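Local coordinates for 457aa long hypothetical protein (Pyrococcus horikoshii, PDB 2CSU), which is of unknown function but combines a Rossmann-like domain of the CoA-binding family with two domains related to succinyl-CoA ligases, at residues R292-G306 / L363-V377. Numbering follows the deposited sequence.
Sequences RGNKVAIMTNAGGPG and LLQDPNVDMLIAICV
Met-299, a selenomethionine, crosses Leu-363 and Leu-372 at a slant, one half of a core built on both faces of a parallel strand pair. It reaches Leu-363 twice, through CB (3.6 Å from Leu-363 CD1) and through its selenium, which also lies 3.7 Å from Leu-372 CD1; chi1 (44°) sets CG between the backbone N and the carbonyl carbon, and a bend at chi3 carries CE away from both leucines. On the same face Ala-297 CB is pressed against Val-369 CG1 at 3.4 Å, tighter than usual for carbons. The opposite face carries Val-296, Ile-298, Ile-373 and Ile-375. Here Ile-375 divides its branches: CG2 lies 3.7 Å from Pro-305 CB, while CD1 lies 3.8 Å from Ile-298 CG2.

Strands 295-300 and 371-377 are neighbours in the central sheet of a layered alpha/beta domain, laced by alternating backbone bonds such as Ile-373 N to Ala-297 O (2.9 Å). Beyond this ladder, the Asn-301 amide takes over the role of a backbone pair. Its ND2 donates almost straight to Val-377 O (2.6 Å, 164°), on a lone pair in the carbonyl plane, and its OD1 receives Val-377 N at 2.8 Å, a more bent bond; together they fix the amide's rotation.

Farther out, helix 353-365 covers the Met-299 face, and its Tyr-356 hydroxyl bonds to Ile-375 O. Helices 303-314 and 434-450 cover the isoleucine face, whereas Ala-160 of the second subunit lies against Ala-302 and Val-377.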
loop_
_atom_site.group_PDB
_atom_site.type_symbol
_atom_site.label_atom_id
_atom_site.label_comp_id
_atom_site.label_asym_id
_atom_site.label_seq_id
_atom_site.Cartn_x
_atom_site.Cartn_y
_atom_site.Cartn_z
ATOM N N ARG A 292 -24.533 -14.900 -0.897
ATOM C CA ARG A 292 -25.252 -16.166 -0.906
ATOM C C ARG A 292 -24.580 -17.161 -1.855
ATOM O O ARG A 292 -25.012 -18.294 -2.020
ATOM C CB ARG A 292 -26.687 -15.914 -1.391
ATOM C CG ARG A 292 -27.499 -14.996 -0.479
ATOM C CD ARG A 292 -29.007 -15.152 -0.732
ATOM N NE ARG A 292 -29.400 -14.468 -1.972
ATOM C CZ ARG A 292 -29.430 -15.191 -3.108
ATOM N NH1 ARG A 292 -29.088 -16.465 -3.092
ATOM N NH2 ARG A 292 -29.827 -14.621 -4.252
ATOM N N GLY A 293 -23.488 -16.729 -2.471
ATOM C CA GLY A 293 -22.755 -17.588 -3.380
ATOM C C GLY A 293 -21.378 -17.014 -3.634
ATOM O O GLY A 293 -21.006 -16.005 -3.031
ATOM N N ASN A 294 -20.620 -17.635 -4.530
ATOM C CA ASN A 294 -19.277 -17.159 -4.824
ATOM C C ASN A 294 -19.134 -16.631 -6.251
ATOM O O ASN A 294 -18.024 -16.562 -6.778
ATOM C CB ASN A 294 -18.265 -18.287 -4.620
ATOM C CG ASN A 294 -18.347 -19.340 -5.715
ATOM O OD1 ASN A 294 -19.433 -19.682 -6.180
ATOM N ND2 ASN A 294 -17.197 -19.858 -6.129
ATOM N N LYS A 295 -20.247 -16.273 -6.879
ATOM C CA LYS A 295 -20.210 -15.762 -8.247
ATOM C C LYS A 295 -20.171 -14.235 -8.199
ATOM O O LYS A 295 -21.128 -13.578 -7.786
ATOM C CB LYS A 295 -21.434 -16.253 -9.024
ATOM C CG LYS A 295 -21.493 -17.774 -9.183
ATOM C CD LYS A 295 -20.278 -18.310 -9.934
ATOM C CE LYS A 295 -20.314 -19.831 -10.078
ATOM N NZ LYS A 295 -20.289 -20.539 -8.762
ATOM N N VAL A 296 -19.055 -13.675 -8.640
ATOM C CA VAL A 296 -18.877 -12.240 -8.584
ATOM C C VAL A 296 -19.023 -11.549 -9.922
ATOM O O VAL A 296 -18.729 -12.122 -10.972
ATOM C CB VAL A 296 -17.482 -11.911 -8.001
ATOM C CG1 VAL A 296 -17.344 -10.424 -7.734
ATOM C CG2 VAL A 296 -17.260 -12.710 -6.739
ATOM N N ALA A 297 -19.494 -10.309 -9.871
ATOM C CA ALA A 297 -19.629 -9.500 -11.070
ATOM C C ALA A 297 -18.612 -8.376 -10.953
ATOM O O ALA A 297 -18.543 -7.681 -9.930
ATOM C CB ALA A 297 -21.025 -8.919 -11.175
ATOM N N ILE A 298 -17.815 -8.204 -12.000
ATOM C CA ILE A 298 -16.822 -7.146 -12.027
ATOM C C ILE A 298 -17.230 -6.051 -13.010
ATOM O O ILE A 298 -17.471 -6.333 -14.185
ATOM C CB ILE A 298 -15.441 -7.653 -12.490
ATOM C CG1 ILE A 298 -14.908 -8.732 -11.537
ATOM C CG2 ILE A 298 -14.471 -6.482 -12.567
ATOM C CD1 ILE A 298 -13.691 -9.456 -12.088
HETATM N N MSE A 299 -17.325 -4.811 -12.531
HETATM C CA MSE A 299 -17.627 -3.685 -13.421
HETATM C C MSE A 299 -16.419 -2.737 -13.331
HETATM O O MSE A 299 -15.888 -2.495 -12.245
HETATM C CB MSE A 299 -18.941 -2.987 -13.025
HETATM C CG MSE A 299 -19.159 -2.731 -11.532
HETATM SE SE MSE A 299 -20.801 -2.007 -11.180
HETATM C CE MSE A 299 -20.421 -0.406 -11.480
ATOM N N THR A 300 -15.974 -2.205 -14.465
ATOM C CA THR A 300 -14.799 -1.339 -14.455
ATOM C C THR A 300 -14.782 -0.344 -15.615
ATOM O O THR A 300 -15.499 -0.524 -16.610
ATOM C CB THR A 300 -13.503 -2.193 -14.549
ATOM O OG1 THR A 300 -12.359 -1.351 -14.468
ATOM C CG2 THR A 300 -13.448 -2.942 -15.895
ATOM N N ASN A 301 -13.957 0.697 -15.481
ATOM C CA ASN A 301 -13.806 1.703 -16.531
ATOM C C ASN A 301 -12.420 1.562 -17.150
ATOM O O ASN A 301 -12.013 2.349 -17.992
ATOM C CB ASN A 301 -14.014 3.120 -15.960
ATOM C CG ASN A 301 -12.868 3.592 -15.072
ATOM O OD1 ASN A 301 -12.160 2.794 -14.447
ATOM N ND2 ASN A 301 -12.700 4.910 -14.992
ATOM N N ALA A 302 -11.707 0.526 -16.725
ATOM C CA ALA A 302 -10.359 0.247 -17.200
ATOM C C ALA A 302 -10.125 -1.260 -17.291
ATOM O O ALA A 302 -10.250 -1.975 -16.294
ATOM C CB ALA A 302 -9.340 0.866 -16.250
ATOM N N GLY A 303 -9.789 -1.735 -18.486
ATOM C CA GLY A 303 -9.542 -3.157 -18.677
ATOM C C GLY A 303 -8.445 -3.724 -17.784
ATOM O O GLY A 303 -8.676 -4.679 -17.049
ATOM N N GLY A 304 -7.255 -3.133 -17.850
ATOM C CA GLY A 304 -6.131 -3.600 -17.054
ATOM C C GLY A 304 -6.498 -3.970 -15.629
ATOM O O GLY A 304 -6.395 -5.134 -15.243
ATOM N N PRO A 305 -6.926 -2.988 -14.819
ATOM C CA PRO A 305 -7.313 -3.205 -13.429
ATOM C C PRO A 305 -8.305 -4.350 -13.284
ATOM O O PRO A 305 -8.340 -5.016 -12.264
ATOM C CB PRO A 305 -7.924 -1.862 -13.036
ATOM C CG PRO A 305 -7.085 -0.903 -13.787
ATOM C CD PRO A 305 -6.970 -1.551 -15.154
ATOM N N GLY A 306 -9.128 -4.555 -14.305
ATOM C CA GLY A 306 -10.104 -5.621 -14.254
ATOM C C GLY A 306 -9.480 -7.002 -14.410
ATOM O O GLY A 306 -9.842 -7.941 -13.693
ATOM N N LEU A 363 -26.226 -5.090 -12.643
ATOM C CA LEU A 363 -25.464 -6.238 -12.155
ATOM C C LEU A 363 -26.013 -6.755 -10.827
ATOM O O LEU A 363 -26.118 -7.966 -10.631
ATOM C CB LEU A 363 -23.980 -5.887 -12.005
ATOM C CG LEU A 363 -23.196 -5.729 -13.305
ATOM C CD1 LEU A 363 -21.800 -5.196 -13.007
ATOM C CD2 LEU A 363 -23.134 -7.068 -14.017
ATOM N N LEU A 364 -26.362 -5.843 -9.924
ATOM C CA LEU A 364 -26.910 -6.234 -8.623
ATOM C C LEU A 364 -28.303 -6.865 -8.745
ATOM O O LEU A 364 -28.770 -7.535 -7.827
ATOM C CB LEU A 364 -26.983 -5.022 -7.685
ATOM C CG LEU A 364 -25.678 -4.436 -7.129
ATOM C CD1 LEU A 364 -25.966 -3.122 -6.442
ATOM C CD2 LEU A 364 -25.030 -5.408 -6.155
ATOM N N GLN A 365 -28.968 -6.644 -9.875
ATOM C CA GLN A 365 -30.303 -7.198 -10.082
ATOM C C GLN A 365 -30.254 -8.551 -10.781
ATOM O O GLN A 365 -31.210 -9.335 -10.718
ATOM C CB GLN A 365 -31.167 -6.221 -10.888
ATOM C CG GLN A 365 -31.868 -5.178 -10.031
ATOM C CD GLN A 365 -32.543 -4.083 -10.853
ATOM O OE1 GLN A 365 -33.034 -3.099 -10.299
ATOM N NE2 GLN A 365 -32.562 -4.248 -12.178
ATOM N N ASP A 366 -29.141 -8.828 -11.450
ATOM C CA ASP A 366 -28.997 -10.102 -12.135
ATOM C C ASP A 366 -28.996 -11.183 -11.065
ATOM O O ASP A 366 -28.222 -11.133 -10.110
ATOM C CB ASP A 366 -27.699 -10.142 -12.940
ATOM C CG ASP A 366 -27.676 -11.269 -13.955
ATOM O OD1 ASP A 366 -27.483 -12.432 -13.553
ATOM O OD2 ASP A 366 -27.858 -10.991 -15.162
ATOM N N PRO A 367 -29.879 -12.177 -11.209
ATOM C CA PRO A 367 -29.994 -13.281 -10.253
ATOM C C PRO A 367 -28.755 -14.159 -10.116
ATOM O O PRO A 367 -28.672 -14.959 -9.189
ATOM C CB PRO A 367 -31.192 -14.064 -10.783
ATOM C CG PRO A 367 -31.069 -13.861 -12.277
ATOM C CD PRO A 367 -30.784 -12.378 -12.356
ATOM N N ASN A 368 -27.796 -14.022 -11.024
ATOM C CA ASN A 368 -26.591 -14.847 -10.954
ATOM C C ASN A 368 -25.405 -14.160 -10.298
ATOM O O ASN A 368 -24.335 -14.753 -10.167
ATOM C CB ASN A 368 -26.185 -15.325 -12.351
ATOM C CG ASN A 368 -27.171 -16.317 -12.933
ATOM O OD1 ASN A 368 -27.622 -17.233 -12.253
ATOM N ND2 ASN A 368 -27.503 -16.143 -14.208
ATOM N N VAL A 369 -25.590 -12.908 -9.899
ATOM C CA VAL A 369 -24.528 -12.152 -9.248
ATOM C C VAL A 369 -24.704 -12.240 -7.736
ATOM O O VAL A 369 -25.770 -11.920 -7.206
ATOM C CB VAL A 369 -24.551 -10.667 -9.681
ATOM C CG1 VAL A 369 -23.466 -9.887 -8.947
ATOM C CG2 VAL A 369 -24.335 -10.566 -11.192
ATOM N N ASP A 370 -23.661 -12.690 -7.046
ATOM C CA ASP A 370 -23.701 -12.812 -5.592
ATOM C C ASP A 370 -22.936 -11.663 -4.945
ATOM O O ASP A 370 -23.187 -11.301 -3.796
ATOM C CB ASP A 370 -23.081 -14.140 -5.168
ATOM C CG ASP A 370 -23.868 -15.328 -5.675
ATOM O OD1 ASP A 370 -23.254 -16.382 -5.950
ATOM O OD2 ASP A 370 -25.107 -15.190 -5.791
HETATM N N MSE A 371 -22.002 -11.100 -5.701
HETATM C CA MSE A 371 -21.181 -10.011 -5.209
HETATM C C MSE A 371 -20.802 -9.079 -6.359
HETATM O O MSE A 371 -20.618 -9.523 -7.483
HETATM C CB MSE A 371 -19.925 -10.592 -4.549
HETATM C CG MSE A 371 -19.145 -9.615 -3.683
HETATM SE SE MSE A 371 -17.980 -10.480 -2.608
HETATM C CE MSE A 371 -16.672 -10.414 -3.535
ATOM N N LEU A 372 -20.691 -7.790 -6.072
ATOM C CA LEU A 372 -20.331 -6.811 -7.087
ATOM C C LEU A 372 -19.047 -6.078 -6.701
ATOM O O LEU A 372 -18.952 -5.491 -5.625
ATOM C CB LEU A 372 -21.480 -5.806 -7.267
ATOM C CG LEU A 372 -21.398 -4.711 -8.339
ATOM C CD1 LEU A 372 -21.342 -5.370 -9.708
ATOM C CD2 LEU A 372 -22.585 -3.797 -8.280
ATOM N N ILE A 373 -18.056 -6.135 -7.577
ATOM C CA ILE A 373 -16.806 -5.390 -7.429
ATOM C C ILE A 373 -16.724 -4.208 -8.401
ATOM O O ILE A 373 -16.662 -4.362 -9.613
ATOM C CB ILE A 373 -15.640 -6.351 -7.673
ATOM C CG1 ILE A 373 -15.501 -7.316 -6.492
ATOM C CG2 ILE A 373 -14.322 -5.561 -7.797
ATOM C CD1 ILE A 373 -14.293 -8.243 -6.636
ATOM N N ALA A 374 -16.766 -2.993 -7.822
ATOM C CA ALA A 374 -16.671 -1.802 -8.671
ATOM C C ALA A 374 -15.235 -1.256 -8.767
ATOM O O ALA A 374 -14.625 -0.846 -7.789
ATOM C CB ALA A 374 -17.598 -0.731 -8.090
ATOM N N ILE A 375 -14.691 -1.286 -10.003
ATOM C CA ILE A 375 -13.330 -0.785 -10.230
ATOM C C ILE A 375 -13.334 0.519 -11.046
ATOM O O ILE A 375 -13.936 0.623 -12.112
ATOM C CB ILE A 375 -12.550 -1.864 -10.990
ATOM C CG1 ILE A 375 -12.474 -3.149 -10.158
ATOM C CG2 ILE A 375 -11.109 -1.386 -11.260
ATOM C CD1 ILE A 375 -11.807 -4.296 -10.922
ATOM N N CYS A 376 -12.659 1.556 -10.505
ATOM C CA CYS A 376 -12.677 2.802 -11.223
ATOM C C CYS A 376 -11.335 3.501 -11.118
ATOM O O CYS A 376 -10.873 3.885 -10.053
ATOM C CB CYS A 376 -13.740 3.695 -10.591
ATOM S SG CYS A 376 -13.717 5.370 -11.272
ATOM N N VAL A 377 -10.674 3.592 -12.273
ATOM C CA VAL A 377 -9.649 4.598 -12.372
ATOM C C VAL A 377 -10.330 5.962 -12.520
ATOM O O VAL A 377 -11.152 6.193 -13.400
ATOM C CB VAL A 377 -8.797 4.285 -13.596
ATOM C CG1 VAL A 377 -7.670 5.307 -13.698
ATOM C CG2 VAL A 377 -8.203 2.895 -13.469
HETATM O O HOH W 1 -25.285 -13.037 -2.440
#